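Local coordinates for protein putative adhesin (Bacteroides thetaiotaomicron, PDB 4QDG) that binds magnesium ions and, as a FimB/Mfa2-family outer-membrane lipoprotein, probably takes part in attaching pili at the bacterial surface, at residues L17-D22 with V144-N149; D36-L41 with F78-G83; L84-S89 with N122-Y127; F91-T96 with T104-E109. One frame throughout, in Å; residues are numbered along the deposited sequence.

Contact 1: L17-D22 with V144-N149; sequences LRFIYD and VEMMKN
Phe19 pairs with Val144 and Ile20 with Glu145 as the strands containing 17-20 and 144-145 run parallel, with Phe19 CA 4.9 Å from Val144 CA. Ile20 takes part with both of its backbone polar atoms: its N donates to Val144 O at 3.0 Å, and its O accepts from Met146 N at 2.8 Å. A third bond, Val144 N to Arg18 O, is nearly straight, with 173° at the hydrogen. Beyond Ile20 the direct ladder gives way to water. One water accepts from Asp22 N and lies 2.8 Å from Met146 O, and two more stand between the Asp22 and Glu145 carboxylates, whose like charges they may help to screen. In this mainly beta protein of the transthyretin clan, the pairing places an early strand beside the long strand 140-159. On the buried face Phe19 and Val144 run alongside one another in the same direction, with CD2 of the ring 3.8 Å from Val144 CB; Ala80 packs against both, and Leu38 and Leu40 against Phe19. On the other face Ile20 CD1 reaches Glu145 CG, while Ile20 CG2 sits over the centre of the Arg18 guanidinium. Tyr21 has CG anti to its backbone N (chi1 163°); Met146 O approaches the rim level with the ring, and OH lies 3.6 Å from Lys148 CD. The extended Lys148 chain carries NZ to a hydrogen bond with Ser277 OG.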
# COMPACT_ATOMS: atom_id res chain seq x y z
N LEU A 17 -11.78 -21.03 -6.38
CA LEU A 17 -11.62 -19.67 -5.90
C LEU A 17 -11.37 -18.65 -6.97
O LEU A 17 -10.53 -18.85 -7.83
CB LEU A 17 -10.47 -19.59 -4.88
CG LEU A 17 -10.57 -20.51 -3.68
CD1 LEU A 17 -9.35 -20.34 -2.77
CD2 LEU A 17 -11.86 -20.27 -2.90
N ARG A 18 -12.08 -17.52 -6.84
CA ARG A 18 -11.92 -16.32 -7.66
C ARG A 18 -11.17 -15.31 -6.79
O ARG A 18 -11.36 -15.28 -5.57
CB ARG A 18 -13.29 -15.77 -8.13
CG ARG A 18 -13.20 -14.47 -8.96
CD ARG A 18 -14.54 -14.02 -9.51
NE ARG A 18 -14.37 -12.92 -10.46
CZ ARG A 18 -15.06 -11.78 -10.45
NH1 ARG A 18 -16.00 -11.57 -9.52
NH2 ARG A 18 -14.82 -10.84 -11.35
N PHE A 19 -10.27 -14.54 -7.41
CA PHE A 19 -9.49 -13.53 -6.70
C PHE A 19 -9.79 -12.16 -7.29
O PHE A 19 -9.64 -11.97 -8.50
CB PHE A 19 -8.00 -13.86 -6.73
CG PHE A 19 -7.67 -15.20 -6.14
CD1 PHE A 19 -7.69 -16.35 -6.92
CD2 PHE A 19 -7.35 -15.33 -4.79
CE1 PHE A 19 -7.43 -17.61 -6.36
CE2 PHE A 19 -7.08 -16.58 -4.24
CZ PHE A 19 -7.13 -17.71 -5.03
N ILE A 20 -10.30 -11.24 -6.48
CA ILE A 20 -10.62 -9.88 -6.98
C ILE A 20 -9.90 -8.81 -6.15
O ILE A 20 -9.57 -9.04 -4.99
CB ILE A 20 -12.15 -9.61 -7.07
CG1 ILE A 20 -12.80 -9.38 -5.71
CG2 ILE A 20 -12.86 -10.71 -7.87
CD1 ILE A 20 -14.15 -8.66 -5.75
N TYR A 21 -9.65 -7.64 -6.78
CA TYR A 21 -9.10 -6.44 -6.13
C TYR A 21 -9.96 -5.26 -6.60
O TYR A 21 -9.66 -4.61 -7.61
CB TYR A 21 -7.58 -6.25 -6.37
CG TYR A 21 -7.07 -4.85 -6.08
CD1 TYR A 21 -7.24 -4.26 -4.83
CD2 TYR A 21 -6.47 -4.08 -7.09
CE1 TYR A 21 -6.82 -2.95 -4.58
CE2 TYR A 21 -6.03 -2.78 -6.84
CZ TYR A 21 -6.19 -2.22 -5.58
OH TYR A 21 -5.74 -0.94 -5.35
N ASP A 22 -11.09 -5.04 -5.92
CA ASP A 22 -12.01 -3.94 -6.19
C ASP A 22 -11.96 -2.89 -5.03
O ASP A 22 -12.64 -1.88 -5.11
CB ASP A 22 -13.46 -4.44 -6.49
CG ASP A 22 -14.30 -4.94 -5.33
OD1 ASP A 22 -13.89 -4.73 -4.16
OD2 ASP A 22 -15.40 -5.47 -5.58
N VAL A 144 -12.16 -14.36 -3.08
CA VAL A 144 -11.23 -13.76 -2.14
C VAL A 144 -11.08 -12.31 -2.55
O VAL A 144 -10.52 -12.02 -3.63
CB VAL A 144 -9.87 -14.48 -2.03
CG1 VAL A 144 -9.03 -13.84 -0.92
CG2 VAL A 144 -10.05 -15.99 -1.80
N GLU A 145 -11.65 -11.43 -1.75
CA GLU A 145 -11.65 -10.00 -1.96
C GLU A 145 -10.38 -9.44 -1.34
O GLU A 145 -10.15 -9.60 -0.14
CB GLU A 145 -12.92 -9.36 -1.38
CG GLU A 145 -14.19 -10.04 -1.85
CD GLU A 145 -15.47 -9.30 -1.51
OE1 GLU A 145 -15.44 -8.05 -1.44
OE2 GLU A 145 -16.51 -9.98 -1.38
N MSE A 146 -9.53 -8.85 -2.18
CA MSE A 146 -8.24 -8.40 -1.71
C MSE A 146 -8.07 -6.88 -1.62
O MSE A 146 -8.79 -6.12 -2.28
CB MSE A 146 -7.17 -8.99 -2.59
CG MSE A 146 -7.19 -10.51 -2.48
SE MSE A 146 -5.96 -11.27 -3.67
CE MSE A 146 -4.34 -11.06 -2.59
N MSE A 147 -7.13 -6.47 -0.75
CA MSE A 147 -6.80 -5.06 -0.57
C MSE A 147 -5.32 -4.84 -0.85
O MSE A 147 -4.57 -5.78 -0.80
CB MSE A 147 -7.19 -4.53 0.81
CG MSE A 147 -6.42 -5.14 1.97
SE MSE A 147 -6.59 -3.99 3.53
CE MSE A 147 -5.15 -2.96 3.16
N LYS A 148 -4.94 -3.59 -1.17
CA LYS A 148 -3.57 -3.20 -1.46
C LYS A 148 -2.96 -2.59 -0.18
O LYS A 148 -3.57 -1.72 0.44
CB LYS A 148 -3.58 -2.20 -2.63
CG LYS A 148 -2.21 -1.77 -3.12
CD LYS A 148 -2.33 -0.93 -4.36
CE LYS A 148 -0.99 -0.43 -4.85
NZ LYS A 148 -1.19 0.59 -5.92
N ASN A 149 -1.78 -3.06 0.24
CA ASN A 149 -1.11 -2.60 1.46
C ASN A 149 -0.07 -1.51 1.21
O ASN A 149 0.36 -0.88 2.17
CB ASN A 149 -0.38 -3.77 2.17
CG ASN A 149 -1.30 -4.78 2.80
OD1 ASN A 149 -2.41 -4.47 3.21
ND2 ASN A 149 -0.82 -5.99 3.00
O HOH W 1 -11.34 -6.54 -3.42
O HOH W 2 -13.60 -5.90 -1.87
O HOH W 3 -16.80 -6.83 -3.66

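Contact 2: D36-L41 with F78-G83; sequences DCLTLL and FVAYGG. With MG (magnesium ion), chain C.
Leu41 and Tyr81 meet where two antiparallel strands, 38-41 and 78-82, are joined by a backbone ladder. Thr39 with Tyr81 and Leu41 with Val79 are the hydrogen-bonded pairs, each closed by two reciprocal N-H to O bonds. The ladder ends in a longer bond from Gly83 N to Cys37 O, 3.3 Å. A water bridges Thr39 OG1 and Tyr81 O, each 2.8 Å from it.

Apolar contacts occupy both faces. Leu41 CD1 abuts the rim of the Tyr81 ring, close to the ring plane, 3.9 Å from CE2. On the other face Leu40 has CG anti to the backbone N (chi1 -175°); from there CD1 meets Phe78 CD1 and CD2 meets Ala80 CB, while Leu38 CD1 comes 4.1 Å from Ala80 CB.

Metal bonds form just before the first strand. Asp36 holds the magnesium ion unevenly, OD1 at 2.2 Å and OD2 at 2.6 Å, and Cys37 adds SG; Cys86 and His124 complete the protein ligands. Cys37 SG packs 3.4 Å from Gly83 CA. The carboxylate, and the cysteines if thiolates, would partly offset the cation's charge, and because Cys37 both binds the ion and receives a ladder bond, the metal site is tied to the sheet.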
# COMPACT_ATOMS: atom_id res chain seq x y z
N ASP A 36 0.36 -9.80 -10.24
CA ASP A 36 1.20 -10.61 -11.13
C ASP A 36 1.69 -11.94 -10.49
O ASP A 36 2.26 -12.79 -11.18
CB ASP A 36 2.44 -9.77 -11.55
CG ASP A 36 3.43 -9.43 -10.43
OD1 ASP A 36 3.01 -9.35 -9.26
OD2 ASP A 36 4.63 -9.22 -10.74
N CYS A 37 1.54 -12.09 -9.17
CA CYS A 37 1.95 -13.30 -8.46
C CYS A 37 1.03 -13.51 -7.27
O CYS A 37 0.68 -12.56 -6.57
CB CYS A 37 3.42 -13.27 -8.05
SG CYS A 37 3.88 -11.89 -6.96
N LEU A 38 0.58 -14.74 -7.10
CA LEU A 38 -0.38 -15.05 -6.08
C LEU A 38 0.09 -16.20 -5.19
O LEU A 38 0.59 -17.20 -5.68
CB LEU A 38 -1.70 -15.40 -6.80
CG LEU A 38 -2.91 -15.86 -6.00
CD1 LEU A 38 -3.42 -14.74 -5.06
CD2 LEU A 38 -3.98 -16.30 -6.94
N THR A 39 -0.06 -16.02 -3.88
CA THR A 39 0.26 -17.02 -2.88
C THR A 39 -1.05 -17.32 -2.19
O THR A 39 -1.63 -16.44 -1.56
CB THR A 39 1.36 -16.52 -1.90
OG1 THR A 39 2.55 -16.22 -2.62
CG2 THR A 39 1.68 -17.55 -0.81
N LEU A 40 -1.51 -18.56 -2.30
CA LEU A 40 -2.77 -18.97 -1.66
C LEU A 40 -2.46 -20.04 -0.58
O LEU A 40 -1.86 -21.07 -0.88
CB LEU A 40 -3.77 -19.48 -2.74
CG LEU A 40 -5.21 -19.86 -2.32
CD1 LEU A 40 -5.27 -21.24 -1.66
CD2 LEU A 40 -5.91 -18.76 -1.52
N LEU A 41 -2.88 -19.76 0.65
CA LEU A 41 -2.65 -20.65 1.80
C LEU A 41 -3.95 -21.28 2.26
O LEU A 41 -4.98 -20.61 2.31
CB LEU A 41 -2.01 -19.88 2.96
CG LEU A 41 -0.70 -19.18 2.65
CD1 LEU A 41 -0.55 -17.98 3.51
CD2 LEU A 41 0.47 -20.10 2.81
N PHE A 78 -8.99 -19.71 3.81
CA PHE A 78 -8.00 -19.41 2.78
C PHE A 78 -7.41 -18.04 2.94
O PHE A 78 -8.15 -17.09 3.18
CB PHE A 78 -8.64 -19.52 1.40
CG PHE A 78 -9.22 -20.88 1.11
CD1 PHE A 78 -8.42 -21.90 0.60
CD2 PHE A 78 -10.57 -21.13 1.32
CE1 PHE A 78 -8.96 -23.16 0.33
CE2 PHE A 78 -11.12 -22.38 1.02
CZ PHE A 78 -10.30 -23.39 0.54
N VAL A 79 -6.10 -17.91 2.79
CA VAL A 79 -5.43 -16.62 2.87
C VAL A 79 -4.72 -16.40 1.57
O VAL A 79 -3.98 -17.28 1.13
CB VAL A 79 -4.49 -16.47 4.12
CG1 VAL A 79 -3.85 -15.08 4.15
CG2 VAL A 79 -5.24 -16.73 5.42
N ALA A 80 -4.95 -15.26 0.92
CA ALA A 80 -4.29 -14.91 -0.34
C ALA A 80 -3.37 -13.72 -0.18
O ALA A 80 -3.70 -12.75 0.52
CB ALA A 80 -5.31 -14.60 -1.44
N TYR A 81 -2.20 -13.82 -0.83
CA TYR A 81 -1.24 -12.73 -0.89
C TYR A 81 -0.89 -12.46 -2.31
O TYR A 81 -0.70 -13.40 -3.07
CB TYR A 81 0.05 -13.01 -0.11
CG TYR A 81 -0.09 -12.96 1.39
CD1 TYR A 81 -0.04 -11.75 2.08
CD2 TYR A 81 -0.22 -14.12 2.13
CE1 TYR A 81 -0.14 -11.71 3.47
CE2 TYR A 81 -0.30 -14.09 3.52
CZ TYR A 81 -0.25 -12.88 4.19
OH TYR A 81 -0.34 -12.87 5.55
N GLY A 82 -0.81 -11.19 -2.65
CA GLY A 82 -0.35 -10.73 -3.95
C GLY A 82 0.96 -9.99 -3.76
O GLY A 82 1.10 -9.23 -2.80
N GLY A 83 1.94 -10.26 -4.62
CA GLY A 83 3.22 -9.57 -4.54
C GLY A 83 4.26 -10.16 -3.61
O GLY A 83 5.23 -9.48 -3.29
MG MG C . 4.92 -9.92 -8.28
O HOH W 4 2.00 -13.73 -3.83

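Contact 3: L84-S89 with N122-Y127; sequences LACNKS and NLHGLY. With MG (magnesium ion), chain C.
Cys86 and His124 meet through a shared magnesium ion, the sulfur binding it from one loop and the imidazole from the other. Cys86 SG is modelled 2.1 Å from the metal, short for magnesium and sulfur, so the exact length is doubtful; His124 NE2 lies 2.2 Å from the ion. His124 has CG anti to its backbone N (chi1 -175°), and from there the ring presents NE2 to the metal. The two ligand atoms, SG and NE2, are 3.3 Å apart, and the sulfur approaches the ring obliquely.

The site is assembled from parts of the chain far apart in sequence: Asp36 and Cys37, just before strand 38-44, supply the remaining protein ligands. The segment 84-89 follows strand 75-82 and includes a type I beta turn from Cys86 to Ser89, whose closing backbone bond is weak. The segment 122-127 leads into strand 127-137, so the metal joins two connecting loops beside the beta framework of this FimB/Mfa2-family protein.

A CH-pi contact covers one face of the imidazole. Lys88 CB stands over the ring centre, 3.8 Å from the centroid and 13° off the normal. The extended lysine chain continues past CE1, which CD approaches to 3.8 Å, and NZ makes a weak hydrogen bond to Asp36 OD2.

The other contacts are van der Waals. Lys88 O touches His124 CB at 3.4 Å, and Ser89 CA approaches CD2 of the ring. Farther from the metal, Leu84 CG meets Leu126 CD1 at 4.2 Å; Phe91 touches both leucines.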
# COMPACT_ATOMS: atom_id res chain seq x y z
N LEU A 84 4.06 -11.40 -3.17
CA LEU A 84 4.98 -12.13 -2.29
C LEU A 84 5.81 -13.16 -3.04
O LEU A 84 6.91 -13.45 -2.61
CB LEU A 84 4.19 -12.87 -1.19
CG LEU A 84 4.09 -12.29 0.20
CD1 LEU A 84 3.73 -13.36 1.17
CD2 LEU A 84 5.38 -11.72 0.67
N ALA A 85 5.24 -13.76 -4.11
CA ALA A 85 5.80 -14.89 -4.86
C ALA A 85 6.86 -14.56 -5.91
O ALA A 85 7.85 -15.28 -5.96
CB ALA A 85 4.67 -15.67 -5.54
N CYS A 86 6.65 -13.55 -6.77
CA CYS A 86 7.62 -13.27 -7.84
C CYS A 86 8.94 -12.67 -7.29
O CYS A 86 9.01 -12.30 -6.12
CB CYS A 86 7.03 -12.42 -8.96
SG CYS A 86 6.86 -10.66 -8.57
N ASN A 87 9.98 -12.64 -8.15
CA ASN A 87 11.32 -12.13 -7.83
C ASN A 87 11.33 -10.60 -7.58
O ASN A 87 12.26 -10.10 -6.94
CB ASN A 87 12.32 -12.50 -8.95
CG ASN A 87 11.91 -12.11 -10.36
OD1 ASN A 87 10.91 -12.58 -10.91
ND2 ASN A 87 12.71 -11.27 -11.00
N LYS A 88 10.30 -9.86 -8.07
CA LYS A 88 10.17 -8.40 -7.90
C LYS A 88 9.78 -8.00 -6.45
O LYS A 88 10.01 -6.86 -6.06
CB LYS A 88 9.11 -7.82 -8.86
CG LYS A 88 9.27 -8.12 -10.33
CD LYS A 88 8.00 -7.70 -11.07
CE LYS A 88 7.94 -8.24 -12.47
NZ LYS A 88 6.64 -7.91 -13.13
N SER A 89 9.21 -8.95 -5.67
CA SER A 89 8.70 -8.79 -4.31
C SER A 89 9.55 -7.91 -3.37
O SER A 89 10.78 -7.98 -3.36
CB SER A 89 8.50 -10.15 -3.65
OG SER A 89 7.73 -9.98 -2.47
N ASN A 122 11.27 1.77 -4.58
CA ASN A 122 9.91 1.79 -5.11
C ASN A 122 9.34 0.37 -4.90
O ASN A 122 9.72 -0.56 -5.61
CB ASN A 122 9.90 2.23 -6.59
CG ASN A 122 8.52 2.42 -7.15
OD1 ASN A 122 7.52 2.39 -6.44
ND2 ASN A 122 8.45 2.69 -8.44
N LEU A 123 8.50 0.21 -3.87
CA LEU A 123 8.01 -1.08 -3.42
C LEU A 123 7.04 -1.72 -4.38
O LEU A 123 6.16 -1.05 -4.95
CB LEU A 123 7.36 -1.01 -2.00
CG LEU A 123 8.13 -0.27 -0.88
CD1 LEU A 123 7.31 -0.22 0.39
CD2 LEU A 123 9.51 -0.89 -0.62
N HIS A 124 7.20 -3.04 -4.55
CA HIS A 124 6.32 -3.89 -5.36
C HIS A 124 5.01 -4.04 -4.57
O HIS A 124 5.04 -4.28 -3.36
CB HIS A 124 7.02 -5.25 -5.61
CG HIS A 124 6.30 -6.21 -6.52
ND1 HIS A 124 6.09 -5.93 -7.87
CD2 HIS A 124 5.85 -7.47 -6.27
CE1 HIS A 124 5.48 -6.99 -8.36
NE2 HIS A 124 5.31 -7.94 -7.44
N GLY A 125 3.88 -3.85 -5.24
CA GLY A 125 2.55 -3.95 -4.64
C GLY A 125 2.36 -5.17 -3.76
O GLY A 125 2.80 -6.26 -4.11
N LEU A 126 1.79 -4.96 -2.57
CA LEU A 126 1.48 -6.04 -1.63
C LEU A 126 -0.02 -6.07 -1.47
O LEU A 126 -0.64 -5.05 -1.19
CB LEU A 126 2.22 -5.89 -0.28
CG LEU A 126 1.96 -7.02 0.73
CD1 LEU A 126 2.61 -8.33 0.26
CD2 LEU A 126 2.45 -6.62 2.12
N TYR A 127 -0.62 -7.24 -1.73
CA TYR A 127 -2.07 -7.44 -1.67
C TYR A 127 -2.41 -8.55 -0.70
O TYR A 127 -1.61 -9.45 -0.47
CB TYR A 127 -2.65 -7.73 -3.07
CG TYR A 127 -2.39 -6.61 -4.06
CD1 TYR A 127 -1.17 -6.52 -4.73
CD2 TYR A 127 -3.37 -5.67 -4.35
CE1 TYR A 127 -0.92 -5.48 -5.63
CE2 TYR A 127 -3.15 -4.66 -5.30
CZ TYR A 127 -1.91 -4.55 -5.91
OH TYR A 127 -1.66 -3.55 -6.83
MG MG C . 4.92 -9.92 -8.28

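Contact 4: F91-T96 with T104-E109; sequences FLMKYT and TDLQVE
An antiparallel strand pair, in which Leu92 bonds Glu109 and Lys94 bonds Gln107, forms one side of a small three-stranded sheet. Strands 91-94 and 107-109 run at 150° to each other. Leu92 and Glu109 exchange two backbone bonds, with Leu92 N 2.8 Å from Glu109 O. Lys94 and Gln107 are held less evenly: Lys94 N lies 2.7 Å from Gln107 O, whereas the return bond from Gln107 N to Lys94 O stretches to 3.3 Å with 139° at the hydrogen.

Strand 91-94 is an outer strand of this sheet within the chain, and strand 107-110 lies between it and strand 180-181, where Leu180 touches Lys94, Gln107 and Glu109. On their face of the sheet an extended Lys94, with CG anti to the backbone N (chi1 -166°), crosses to Glu109 and forms a salt bridge, NZ to OE1 at 3.0 Å. Lys94 CD also lies 3.4 Å from the same oxygen, so the aliphatic part of the lysine runs close to the carboxylate before NZ meets it.

The opposite face carries Met93, a selenomethionine, and Val108, and is apolar. Met93 CG touches Leu106 CD1 at 3.6 Å and lies farther from Val108 CG2. That leucine methyl also stands over one face of the Tyr95 ring, offset toward the rim and nearest CZ, in a CH-pi contact 3.9 Å from the centroid. At the other end of the pair, Phe91 CB packs on Val108 CG1. Tyr81 backs this face, touching Met93, Leu106 and Val108, and Leu41 touches Met93 and Leu106.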
# COMPACT_ATOMS: atom_id res chain seq x y z
N PHE A 91 8.36 -7.76 0.03
CA PHE A 91 8.04 -8.30 1.34
C PHE A 91 8.36 -9.80 1.46
O PHE A 91 8.57 -10.48 0.45
CB PHE A 91 6.55 -8.04 1.67
CG PHE A 91 6.18 -6.58 1.82
CD1 PHE A 91 6.00 -5.76 0.70
CD2 PHE A 91 5.96 -6.03 3.08
CE1 PHE A 91 5.68 -4.42 0.84
CE2 PHE A 91 5.61 -4.68 3.22
CZ PHE A 91 5.46 -3.89 2.10
N LEU A 92 8.44 -10.30 2.70
CA LEU A 92 8.74 -11.71 2.96
C LEU A 92 7.81 -12.30 4.00
O LEU A 92 7.46 -11.62 4.97
CB LEU A 92 10.19 -11.90 3.47
CG LEU A 92 11.35 -11.44 2.59
CD1 LEU A 92 12.62 -11.31 3.41
CD2 LEU A 92 11.59 -12.39 1.45
N MSE A 93 7.46 -13.57 3.83
CA MSE A 93 6.72 -14.32 4.83
C MSE A 93 7.68 -14.61 5.95
O MSE A 93 8.84 -14.95 5.70
CB MSE A 93 6.15 -15.60 4.25
CG MSE A 93 4.68 -15.54 4.09
SE MSE A 93 4.14 -17.00 2.95
CE MSE A 93 2.40 -16.42 2.65
N LYS A 94 7.23 -14.43 7.17
CA LYS A 94 8.05 -14.59 8.37
C LYS A 94 7.36 -15.53 9.36
O LYS A 94 6.22 -15.31 9.77
CB LYS A 94 8.27 -13.19 8.98
CG LYS A 94 9.36 -13.08 10.03
CD LYS A 94 9.32 -11.71 10.68
CE LYS A 94 10.25 -11.59 11.87
NZ LYS A 94 10.05 -10.31 12.59
N TYR A 95 8.06 -16.60 9.71
CA TYR A 95 7.59 -17.57 10.70
C TYR A 95 8.52 -17.49 11.89
O TYR A 95 9.73 -17.27 11.72
CB TYR A 95 7.50 -19.01 10.13
CG TYR A 95 6.27 -19.28 9.30
CD1 TYR A 95 5.03 -19.51 9.89
CD2 TYR A 95 6.36 -19.38 7.91
CE1 TYR A 95 3.89 -19.78 9.13
CE2 TYR A 95 5.23 -19.66 7.13
CZ TYR A 95 4.00 -19.87 7.75
OH TYR A 95 2.88 -20.15 6.99
N THR A 96 7.96 -17.59 13.10
CA THR A 96 8.77 -17.50 14.32
C THR A 96 9.31 -18.91 14.65
O THR A 96 8.51 -19.84 14.85
CB THR A 96 7.97 -16.87 15.49
OG1 THR A 96 7.37 -15.65 15.03
CG2 THR A 96 8.84 -16.57 16.71
N THR A 104 -2.80 -18.26 12.58
CA THR A 104 -2.46 -17.16 13.49
C THR A 104 -0.93 -16.99 13.71
O THR A 104 -0.52 -16.03 14.37
CB THR A 104 -3.22 -17.32 14.83
OG1 THR A 104 -2.79 -18.50 15.49
CG2 THR A 104 -4.73 -17.35 14.65
N ASP A 105 -0.10 -17.84 13.09
CA ASP A 105 1.36 -17.77 13.24
C ASP A 105 2.02 -17.03 12.07
O ASP A 105 3.22 -16.75 12.11
CB ASP A 105 1.95 -19.19 13.39
CG ASP A 105 1.41 -19.92 14.61
OD1 ASP A 105 1.38 -19.32 15.71
OD2 ASP A 105 0.95 -21.07 14.46
N LEU A 106 1.27 -16.69 11.05
CA LEU A 106 1.87 -16.00 9.94
C LEU A 106 2.03 -14.49 10.19
O LEU A 106 1.18 -13.81 10.78
CB LEU A 106 1.09 -16.26 8.65
CG LEU A 106 1.77 -15.91 7.32
CD1 LEU A 106 3.24 -16.42 7.26
CD2 LEU A 106 0.97 -16.46 6.19
N GLN A 107 3.20 -14.01 9.76
CA GLN A 107 3.65 -12.64 9.70
C GLN A 107 4.28 -12.41 8.34
O GLN A 107 4.86 -13.34 7.77
CB GLN A 107 4.66 -12.35 10.81
CG GLN A 107 4.05 -12.33 12.19
CD GLN A 107 5.02 -11.92 13.26
OE1 GLN A 107 6.20 -11.62 13.02
NE2 GLN A 107 4.54 -11.89 14.48
N VAL A 108 4.16 -11.16 7.82
CA VAL A 108 4.77 -10.65 6.59
C VAL A 108 5.54 -9.38 6.98
O VAL A 108 4.99 -8.48 7.62
CB VAL A 108 3.75 -10.43 5.44
CG1 VAL A 108 4.34 -9.65 4.27
CG2 VAL A 108 3.20 -11.75 4.96
N GLU A 109 6.81 -9.33 6.60
CA GLU A 109 7.66 -8.18 6.89
C GLU A 109 8.29 -7.64 5.63
O GLU A 109 8.59 -8.41 4.73
CB GLU A 109 8.76 -8.58 7.88
CG GLU A 109 9.34 -7.39 8.64
CD GLU A 109 10.61 -7.63 9.43
OE1 GLU A 109 10.71 -8.67 10.12
OE2 GLU A 109 11.50 -6.74 9.39
O HOH W 5 5.38 -18.68 13.87

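Contacts 1 and 2 are buried, contact 4 is partly so, and contact 3 lies at the surface. The first two belong to the same strand system, one with parallel and the other with antiparallel pairing, and share an apolar layer in which Phe19 packs on Leu38 and Leu40. Contact 4 belongs to a separate small sheet that faces contact 2 across Leu41 and Tyr81; its salt bridge lies on the other side. Contact 3 has no hydrogen bond between its segments and depends on metal ligation and van der Waals contact. It shares the magnesium ion with contact 2, and Leu126 O probably accepts a hydrogen bond from Asn149 N of contact 1.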